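Uncharacterized protein AsqI (Emericella nidulans, PDB 5YY3) is a zinc-dependent cyclopenase of the tyrosinase family that converts 4'-methoxycyclopenin into 4'-methoxyviridicatin in aspoquinolone biosynthesis, with release of methyl isocyanate. Local coordinates at residues 239-251 with 261-273. Sequence-based numbering, arbitrary orientation.
Sequences PWNQYDDFLENGY and YGGYPPFSTWYSI
Residues 239-251 and 261-273 meet as two antiparallel loop segments, joined by isolated beta bridges at Leu247-Ser268 and Tyr251-Tyr264, within the long connection between helices 210-231 and 288-304 of the hemocyanin-like domain. They illustrate how irregular chains pair in short patches, each lined by side chains. At the first bridge Leu247 N donates to Ser268 O (3.0 Å) almost straight, while Phe267 N reaches Leu247 O (2.7 Å) from above the carbonyl plane, bent to 131° at the hydrogen. Phe267 and Ser268 thus both face Leu247 in a G1 bulge, and Phe267, with positive phi, follows Pro266 in a type II turn. At the second bridge two backbone bonds run from Tyr251 N to Tyr264 O and from Tyr264 N to Tyr251 O.

Side chains pack on each patch. Tyr264 has CG between its backbone N and carbonyl carbon (chi1 49°), which brings the ring back over the pairing: Tyr251 CB sits above one face, 3.4 Å from Tyr264 CZ, and Leu247 CD1 approaches Tyr264 CE1 obliquely. Glu248 CB lies over the Phe267 face in a CH-pi contact, 3.8 Å from the ring centroid. Farther along, Trp240 NE1 stands over the Trp270 face, 3.3 Å from Trp270 CZ2, and Trp270 CH2 lies over one face of the Tyr243 ring, the two planes inclined at 46°. A water donates to Tyr243 O and Asp245 O and accepts from Trp270 N, bridging the backbones where direct pairing has ended.

Chemically, the contact divides its work: four backbone bonds and that water link the main chains, aromatic and aliphatic groups meet between them, and two polar ends bond outward, the Tyr264 hydroxyl to Asp390 and the Glu248 carboxylate to Arg238 and to Leu236 N of the second subunit.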
ATOM      1  N   PRO A 239      -6.696  11.139  19.653  1.00 22.55           N
ATOM      2  CA  PRO A 239      -7.455  12.283  20.178  1.00 22.82           C
ATOM      3  C   PRO A 239      -6.579  13.509  20.318  1.00 23.72           C
ATOM      4  O   PRO A 239      -5.362  13.377  20.444  1.00 24.46           O
ATOM      5  CB  PRO A 239      -7.942  11.795  21.541  1.00 21.56           C
ATOM      6  CG  PRO A 239      -6.990  10.700  21.911  1.00 24.80           C
ATOM      7  CD  PRO A 239      -6.549  10.053  20.634  1.00 22.73           C
ATOM      8  N   TRP A 240      -7.192  14.686  20.280  1.00 22.98           N
ATOM      9  CA  TRP A 240      -6.478  15.941  20.481  1.00 20.05           C
ATOM     10  C   TRP A 240      -6.350  16.217  21.964  1.00 22.83           C
ATOM     11  O   TRP A 240      -6.871  17.225  22.461  1.00 20.02           O
ATOM     12  CB  TRP A 240      -7.222  17.091  19.794  1.00 20.73           C
ATOM     13  CG  TRP A 240      -6.416  18.363  19.670  1.00 24.82           C
ATOM     14  CD1 TRP A 240      -6.481  19.462  20.474  1.00 19.74           C
ATOM     15  CD2 TRP A 240      -5.436  18.655  18.668  1.00 25.52           C
ATOM     16  NE1 TRP A 240      -5.605  20.419  20.038  1.00 21.66           N
ATOM     17  CE2 TRP A 240      -4.948  19.950  18.930  1.00 22.35           C
ATOM     18  CE3 TRP A 240      -4.927  17.947  17.569  1.00 19.70           C
ATOM     19  CZ2 TRP A 240      -3.976  20.551  18.142  1.00 22.75           C
ATOM     20  CZ3 TRP A 240      -3.960  18.536  16.793  1.00 20.44           C
ATOM     21  CH2 TRP A 240      -3.489  19.832  17.082  1.00 23.98           C
ATOM     22  N   ASN A 241      -5.695  15.298  22.676  1.00 22.77           N
ATOM     23  CA  ASN A 241      -5.535  15.409  24.129  1.00 21.93           C
ATOM     24  C   ASN A 241      -4.348  16.294  24.512  1.00 25.87           C
ATOM     25  O   ASN A 241      -4.379  16.975  25.539  1.00 25.92           O
ATOM     26  CB  ASN A 241      -5.381  14.025  24.761  1.00 18.21           C
ATOM     27  CG  ASN A 241      -6.706  13.265  24.848  1.00 25.43           C
ATOM     28  OD1 ASN A 241      -7.773  13.868  24.943  1.00 23.34           O
ATOM     29  ND2 ASN A 241      -6.638  11.936  24.796  1.00 24.32           N
ATOM     30  N   GLN A 242      -3.309  16.263  23.677  1.00 22.51           N
ATOM     31  CA  GLN A 242      -2.136  17.107  23.821  1.00 23.99           C
ATOM     32  C   GLN A 242      -2.247  18.284  22.832  1.00 22.94           C
ATOM     33  O   GLN A 242      -2.269  18.090  21.618  1.00 24.89           O
ATOM     34  CB  GLN A 242      -0.852  16.279  23.593  1.00 23.02           C
ATOM     35  CG  GLN A 242      -0.762  14.998  24.466  1.00 25.64           C
ATOM     36  CD  GLN A 242       0.532  14.172  24.254  1.00 34.29           C
ATOM     37  OE1 GLN A 242       1.361  14.478  23.381  1.00 30.40           O
ATOM     38  NE2 GLN A 242       0.688  13.100  25.045  1.00 27.76           N
ATOM     39  N   TYR A 243      -2.336  19.503  23.346  1.00 24.52           N
ATOM     40  CA  TYR A 243      -2.673  20.652  22.496  1.00 22.99           C
ATOM     41  C   TYR A 243      -1.479  21.181  21.681  1.00 23.06           C
ATOM     42  O   TYR A 243      -1.643  22.040  20.814  1.00 24.69           O
ATOM     43  CB  TYR A 243      -3.268  21.797  23.341  1.00 22.05           C
ATOM     44  CG  TYR A 243      -4.580  21.476  24.018  1.00 20.91           C
ATOM     45  CD1 TYR A 243      -5.258  20.286  23.748  1.00 22.78           C
ATOM     46  CD2 TYR A 243      -5.143  22.366  24.950  1.00 25.61           C
ATOM     47  CE1 TYR A 243      -6.462  19.986  24.382  1.00 19.38           C
ATOM     48  CE2 TYR A 243      -6.349  22.075  25.589  1.00 19.35           C
ATOM     49  CZ  TYR A 243      -7.002  20.886  25.293  1.00 23.71           C
ATOM     50  OH  TYR A 243      -8.195  20.585  25.906  1.00 23.13           O
ATOM     51  N   ASP A 244      -0.284  20.671  21.961  1.00 25.06           N
ATOM     52  CA  ASP A 244       0.892  20.998  21.166  1.00 24.08           C
ATOM     53  C   ASP A 244       1.136  19.939  20.100  1.00 24.96           C
ATOM     54  O   ASP A 244       2.267  19.701  19.682  1.00 25.07           O
ATOM     55  CB  ASP A 244       2.121  21.132  22.063  1.00 26.44           C
ATOM     56  CG  ASP A 244       2.381  19.873  22.873  1.00 32.41           C
ATOM     57  OD1 ASP A 244       1.440  19.051  23.006  1.00 30.34           O
ATOM     58  OD2 ASP A 244       3.512  19.710  23.392  1.00 36.00           O
ATOM     59  N   ASP A 245       0.066  19.295  19.659  1.00 27.44           N
ATOM     60  CA  ASP A 245       0.208  18.182  18.735  1.00 25.03           C
ATOM     61  C   ASP A 245       0.286  18.661  17.287  1.00 27.10           C
ATOM     62  O   ASP A 245      -0.040  19.813  16.961  1.00 21.85           O
ATOM     63  CB  ASP A 245      -0.951  17.199  18.902  1.00 26.98           C
ATOM     64  CG  ASP A 245      -0.601  15.793  18.454  1.00 32.45           C
ATOM     65  OD1 ASP A 245       0.501  15.612  17.881  1.00 30.41           O
ATOM     66  OD2 ASP A 245      -1.435  14.876  18.666  1.00 31.86           O
ATOM     67  N   PHE A 246       0.731  17.755  16.425  1.00 21.41           N
ATOM     68  CA  PHE A 246       0.777  18.025  15.011  1.00 25.40           C
ATOM     69  C   PHE A 246      -0.409  17.379  14.317  1.00 24.53           C
ATOM     70  O   PHE A 246      -0.901  16.349  14.750  1.00 26.78           O
ATOM     71  CB  PHE A 246       2.080  17.506  14.412  1.00 22.73           C
ATOM     72  CG  PHE A 246       3.310  18.247  14.874  1.00 24.94           C
ATOM     73  CD1 PHE A 246       3.709  19.417  14.243  1.00 24.45           C
ATOM     74  CD2 PHE A 246       4.096  17.744  15.894  1.00 22.54           C
ATOM     75  CE1 PHE A 246       4.855  20.100  14.650  1.00 24.72           C
ATOM     76  CE2 PHE A 246       5.253  18.412  16.301  1.00 23.19           C
ATOM     77  CZ  PHE A 246       5.629  19.592  15.678  1.00 22.17           C
ATOM     78  N   LEU A 247      -0.875  18.006  13.250  1.00 28.06           N
ATOM     79  CA  LEU A 247      -1.773  17.372  12.305  1.00 24.92           C
ATOM     80  C   LEU A 247      -0.935  16.908  11.110  1.00 26.06           C
ATOM     81  O   LEU A 247      -0.714  17.666  10.174  1.00 30.23           O
ATOM     82  CB  LEU A 247      -2.856  18.353  11.866  1.00 25.86           C
ATOM     83  CG  LEU A 247      -3.916  18.722  12.907  1.00 30.34           C
ATOM     84  CD1 LEU A 247      -4.544  20.037  12.552  1.00 23.20           C
ATOM     85  CD2 LEU A 247      -4.975  17.636  12.963  1.00 24.99           C
ATOM     86  N   GLU A 248      -0.464  15.670  11.124  1.00 25.86           N
ATOM     87  CA  GLU A 248       0.584  15.307  10.179  1.00 33.02           C
ATOM     88  C   GLU A 248       0.139  15.096   8.725  1.00 31.32           C
ATOM     89  O   GLU A 248       0.991  15.030   7.835  1.00 34.03           O
ATOM     90  CB  GLU A 248       1.313  14.053  10.673  1.00 35.85           C
ATOM     91  CG  GLU A 248       0.448  12.827  10.794  1.00 39.09           C
ATOM     92  CD  GLU A 248       0.157  12.477  12.243  1.00 37.36           C
ATOM     93  OE1 GLU A 248      -0.288  13.379  12.988  1.00 39.02           O
ATOM     94  OE2 GLU A 248       0.367  11.302  12.640  1.00 35.82           O
ATOM     95  N   ASN A 249      -1.163  15.008   8.464  1.00 30.55           N
ATOM     96  CA  ASN A 249      -1.606  14.739   7.098  1.00 29.61           C
ATOM     97  C   ASN A 249      -2.087  15.942   6.292  1.00 32.82           C
ATOM     98  O   ASN A 249      -2.082  15.912   5.048  1.00 38.02           O
ATOM     99  CB  ASN A 249      -2.702  13.686   7.115  1.00 25.46           C
ATOM    100  CG  ASN A 249      -2.156  12.331   7.440  1.00 30.04           C
ATOM    101  OD1 ASN A 249      -1.101  11.951   6.940  1.00 37.34           O
ATOM    102  ND2 ASN A 249      -2.827  11.615   8.326  1.00 35.25           N
ATOM    103  N   GLY A 250      -2.514  16.999   6.967  1.00 29.70           N
ATOM    104  CA  GLY A 250      -2.923  18.176   6.220  1.00 31.66           C
ATOM    105  C   GLY A 250      -4.247  17.926   5.525  1.00 31.75           C
ATOM    106  O   GLY A 250      -4.663  16.791   5.345  1.00 38.17           O
ATOM    107  N   TYR A 251      -4.923  18.988   5.124  1.00 27.82           N
ATOM    108  CA  TYR A 251      -6.278  18.833   4.649  1.00 26.72           C
ATOM    109  C   TYR A 251      -6.592  19.830   3.562  1.00 27.87           C
ATOM    110  O   TYR A 251      -6.218  21.000   3.656  1.00 27.51           O
ATOM    111  CB  TYR A 251      -7.260  18.993   5.821  1.00 25.23           C
ATOM    112  CG  TYR A 251      -8.694  19.212   5.407  1.00 23.56           C
ATOM    113  CD1 TYR A 251      -9.429  18.184   4.837  1.00 19.98           C
ATOM    114  CD2 TYR A 251      -9.318  20.439   5.598  1.00 21.12           C
ATOM    115  CE1 TYR A 251     -10.739  18.365   4.468  1.00 20.29           C
ATOM    116  CE2 TYR A 251     -10.642  20.629   5.231  1.00 19.89           C
ATOM    117  CZ  TYR A 251     -11.342  19.581   4.666  1.00 23.18           C
ATOM    118  OH  TYR A 251     -12.649  19.736   4.276  1.00 24.21           O
ATOM    119  N   TYR A 261     -13.119  28.600   1.120  1.00 33.63           N
ATOM    120  CA  TYR A 261     -12.178  28.495   2.236  1.00 26.49           C
ATOM    121  C   TYR A 261     -11.105  27.450   1.955  1.00 30.50           C
ATOM    122  O   TYR A 261     -11.280  26.578   1.097  1.00 35.20           O
ATOM    123  CB  TYR A 261     -12.899  28.168   3.537  1.00 30.45           C
ATOM    124  CG  TYR A 261     -13.525  26.783   3.622  1.00 37.93           C
ATOM    125  CD1 TYR A 261     -14.797  26.539   3.116  1.00 33.78           C
ATOM    126  CD2 TYR A 261     -12.858  25.737   4.250  1.00 33.12           C
ATOM    127  CE1 TYR A 261     -15.380  25.292   3.212  1.00 29.66           C
ATOM    128  CE2 TYR A 261     -13.431  24.486   4.355  1.00 31.32           C
ATOM    129  CZ  TYR A 261     -14.694  24.267   3.836  1.00 33.44           C
ATOM    130  OH  TYR A 261     -15.262  23.017   3.953  1.00 27.99           O
ATOM    131  N   GLY A 262      -9.991  27.551   2.674  1.00 27.14           N
ATOM    132  CA  GLY A 262      -8.861  26.674   2.453  1.00 25.37           C
ATOM    133  C   GLY A 262      -8.675  25.642   3.548  1.00 31.85           C
ATOM    134  O   GLY A 262      -9.439  25.578   4.519  1.00 26.65           O
ATOM    135  N   GLY A 263      -7.651  24.815   3.380  1.00 34.14           N
ATOM    136  CA  GLY A 263      -7.291  23.847   4.392  1.00 28.52           C
ATOM    137  C   GLY A 263      -6.041  24.283   5.132  1.00 29.21           C
ATOM    138  O   GLY A 263      -5.906  25.440   5.516  1.00 28.76           O
ATOM    139  N   TYR A 264      -5.121  23.344   5.316  1.00 29.13           N
ATOM    140  CA  TYR A 264      -3.875  23.594   6.022  1.00 26.71           C
ATOM    141  C   TYR A 264      -2.882  22.516   5.575  1.00 28.91           C
ATOM    142  O   TYR A 264      -3.294  21.420   5.176  1.00 25.95           O
ATOM    143  CB  TYR A 264      -4.096  23.585   7.548  1.00 22.73           C
ATOM    144  CG  TYR A 264      -4.874  22.379   8.041  1.00 28.12           C
ATOM    145  CD1 TYR A 264      -4.236  21.162   8.218  1.00 27.47           C
ATOM    146  CD2 TYR A 264      -6.242  22.454   8.320  1.00 26.84           C
ATOM    147  CE1 TYR A 264      -4.912  20.059   8.642  1.00 24.33           C
ATOM    148  CE2 TYR A 264      -6.944  21.329   8.756  1.00 23.72           C
ATOM    149  CZ  TYR A 264      -6.261  20.135   8.916  1.00 26.71           C
ATOM    150  OH  TYR A 264      -6.895  18.988   9.348  1.00 22.72           O
ATOM    151  N   PRO A 265      -1.575  22.823   5.610  1.00 27.01           N
ATOM    152  CA  PRO A 265      -0.571  21.852   5.142  1.00 25.53           C
ATOM    153  C   PRO A 265      -0.304  20.708   6.139  1.00 24.85           C
ATOM    154  O   PRO A 265      -0.804  20.743   7.264  1.00 28.13           O
ATOM    155  CB  PRO A 265       0.683  22.721   4.958  1.00 23.17           C
ATOM    156  CG  PRO A 265       0.485  23.855   5.941  1.00 21.91           C
ATOM    157  CD  PRO A 265      -0.982  24.138   5.920  1.00 25.12           C
ATOM    158  N   PRO A 266       0.484  19.701   5.733  1.00 24.73           N
ATOM    159  CA  PRO A 266       0.882  18.673   6.700  1.00 27.30           C
ATOM    160  C   PRO A 266       1.667  19.260   7.862  1.00 25.77           C
ATOM    161  O   PRO A 266       2.416  20.220   7.668  1.00 28.24           O
ATOM    162  CB  PRO A 266       1.762  17.734   5.875  1.00 26.39           C
ATOM    163  CG  PRO A 266       1.368  17.977   4.465  1.00 26.02           C
ATOM    164  CD  PRO A 266       0.987  19.410   4.379  1.00 27.65           C
ATOM    165  N   PHE A 267       1.477  18.695   9.049  1.00 27.20           N
ATOM    166  CA  PHE A 267       2.151  19.139  10.270  1.00 24.90           C
ATOM    167  C   PHE A 267       1.817  20.580  10.661  1.00 25.14           C
ATOM    168  O   PHE A 267       2.642  21.281  11.221  1.00 24.42           O
ATOM    169  CB  PHE A 267       3.668  18.943  10.130  1.00 26.53           C
ATOM    170  CG  PHE A 267       4.064  17.497   9.986  1.00 27.50           C
ATOM    171  CD1 PHE A 267       4.100  16.894   8.736  1.00 28.91           C
ATOM    172  CD2 PHE A 267       4.360  16.730  11.104  1.00 27.41           C
ATOM    173  CE1 PHE A 267       4.440  15.548   8.596  1.00 32.33           C
ATOM    174  CE2 PHE A 267       4.709  15.393  10.971  1.00 33.30           C
ATOM    175  CZ  PHE A 267       4.743  14.795   9.710  1.00 29.52           C
ATOM    176  N   SER A 268       0.592  21.007  10.380  1.00 24.48           N
ATOM    177  CA  SER A 268       0.052  22.230  10.973  1.00 26.14           C
ATOM    178  C   SER A 268      -0.149  22.036  12.470  1.00 25.34           C
ATOM    179  O   SER A 268      -0.299  20.904  12.939  1.00 28.68           O
ATOM    180  CB  SER A 268      -1.277  22.615  10.304  1.00 25.01           C
ATOM    181  OG  SER A 268      -1.075  22.902   8.923  1.00 30.82           O
ATOM    182  N   THR A 269      -0.134  23.128  13.226  1.00 25.10           N
ATOM    183  CA  THR A 269      -0.394  23.075  14.667  1.00 21.86           C
ATOM    184  C   THR A 269      -1.257  24.246  15.092  1.00 25.01           C
ATOM    185  O   THR A 269      -1.467  25.178  14.316  1.00 26.04           O
ATOM    186  CB  THR A 269       0.889  23.146  15.510  1.00 23.25           C
ATOM    187  OG1 THR A 269       1.455  24.465  15.397  1.00 23.84           O
ATOM    188  CG2 THR A 269       1.898  22.105  15.073  1.00 18.03           C
ATOM    189  N   TRP A 270      -1.753  24.211  16.323  1.00 21.38           N
ATOM    190  CA  TRP A 270      -2.288  25.427  16.938  1.00 24.98           C
ATOM    191  C   TRP A 270      -1.179  26.470  16.999  1.00 23.13           C
ATOM    192  O   TRP A 270       0.015  26.125  17.036  1.00 25.03           O
ATOM    193  CB  TRP A 270      -2.820  25.167  18.344  1.00 22.31           C
ATOM    194  CG  TRP A 270      -4.181  24.511  18.405  1.00 21.29           C
ATOM    195  CD1 TRP A 270      -4.917  24.031  17.363  1.00 22.32           C
ATOM    196  CD2 TRP A 270      -4.959  24.287  19.585  1.00 20.49           C
ATOM    197  NE1 TRP A 270      -6.111  23.522  17.823  1.00 22.27           N
ATOM    198  CE2 TRP A 270      -6.155  23.663  19.185  1.00 23.10           C
ATOM    199  CE3 TRP A 270      -4.752  24.547  20.946  1.00 22.15           C
ATOM    200  CZ2 TRP A 270      -7.157  23.305  20.100  1.00 23.23           C
ATOM    201  CZ3 TRP A 270      -5.738  24.185  21.849  1.00 24.93           C
ATOM    202  CH2 TRP A 270      -6.926  23.566  21.425  1.00 21.84           C
ATOM    203  N   TYR A 271      -1.556  27.739  17.000  1.00 24.05           N
ATOM    204  CA  TYR A 271      -0.592  28.771  17.336  1.00 25.14           C
ATOM    205  C   TYR A 271      -0.484  28.799  18.835  1.00 26.17           C
ATOM    206  O   TYR A 271      -1.512  28.786  19.532  1.00 26.41           O
ATOM    207  CB  TYR A 271      -1.012  30.133  16.798  1.00 26.71           C
ATOM    208  CG  TYR A 271      -0.820  30.255  15.314  1.00 25.35           C
ATOM    209  CD1 TYR A 271      -1.816  29.860  14.434  1.00 23.47           C
ATOM    210  CD2 TYR A 271       0.375  30.753  14.785  1.00 27.07           C
ATOM    211  CE1 TYR A 271      -1.638  29.965  13.060  1.00 26.16           C
ATOM    212  CE2 TYR A 271       0.571  30.854  13.413  1.00 22.94           C
ATOM    213  CZ  TYR A 271      -0.437  30.466  12.555  1.00 26.14           C
ATOM    214  OH  TYR A 271      -0.248  30.572  11.193  1.00 26.17           O
ATOM    215  N   SER A 272       0.754  28.808  19.326  1.00 26.01           N
ATOM    216  CA  SER A 272       1.041  28.961  20.752  1.00 28.69           C
ATOM    217  C   SER A 272       0.301  30.137  21.359  1.00 26.56           C
ATOM    218  O   SER A 272      -0.384  29.991  22.374  1.00 25.94           O
ATOM    219  CB  SER A 272       2.540  29.140  20.990  1.00 29.63           C
ATOM    220  OG  SER A 272       3.185  27.886  21.049  1.00 35.09           O
ATOM    221  N   ILE A 273       0.452  31.308  20.744  1.00 27.83           N
ATOM    222  CA  ILE A 273      -0.216  32.493  21.252  1.00 27.83           C
ATOM    223  C   ILE A 273      -1.335  32.881  20.302  1.00 26.93           C
ATOM    224  O   ILE A 273      -2.506  32.774  20.653  1.00 28.89           O
ATOM    225  CB  ILE A 273       0.782  33.663  21.477  1.00 28.02           C
ATOM    226  CG1 ILE A 273       1.599  33.406  22.745  1.00 29.51           C
ATOM    227  CG2 ILE A 273       0.037  34.972  21.711  1.00 28.00           C
ATOM    228  CD1 ILE A 273       2.802  32.579  22.557  1.00 32.54           C
TER
HETATM  229  O   HOH W   1      -0.893  22.284  18.127  1.00 27.31           O
HETATM  230  O   HOH W   2     -14.290  21.522   5.960  1.00 24.97           O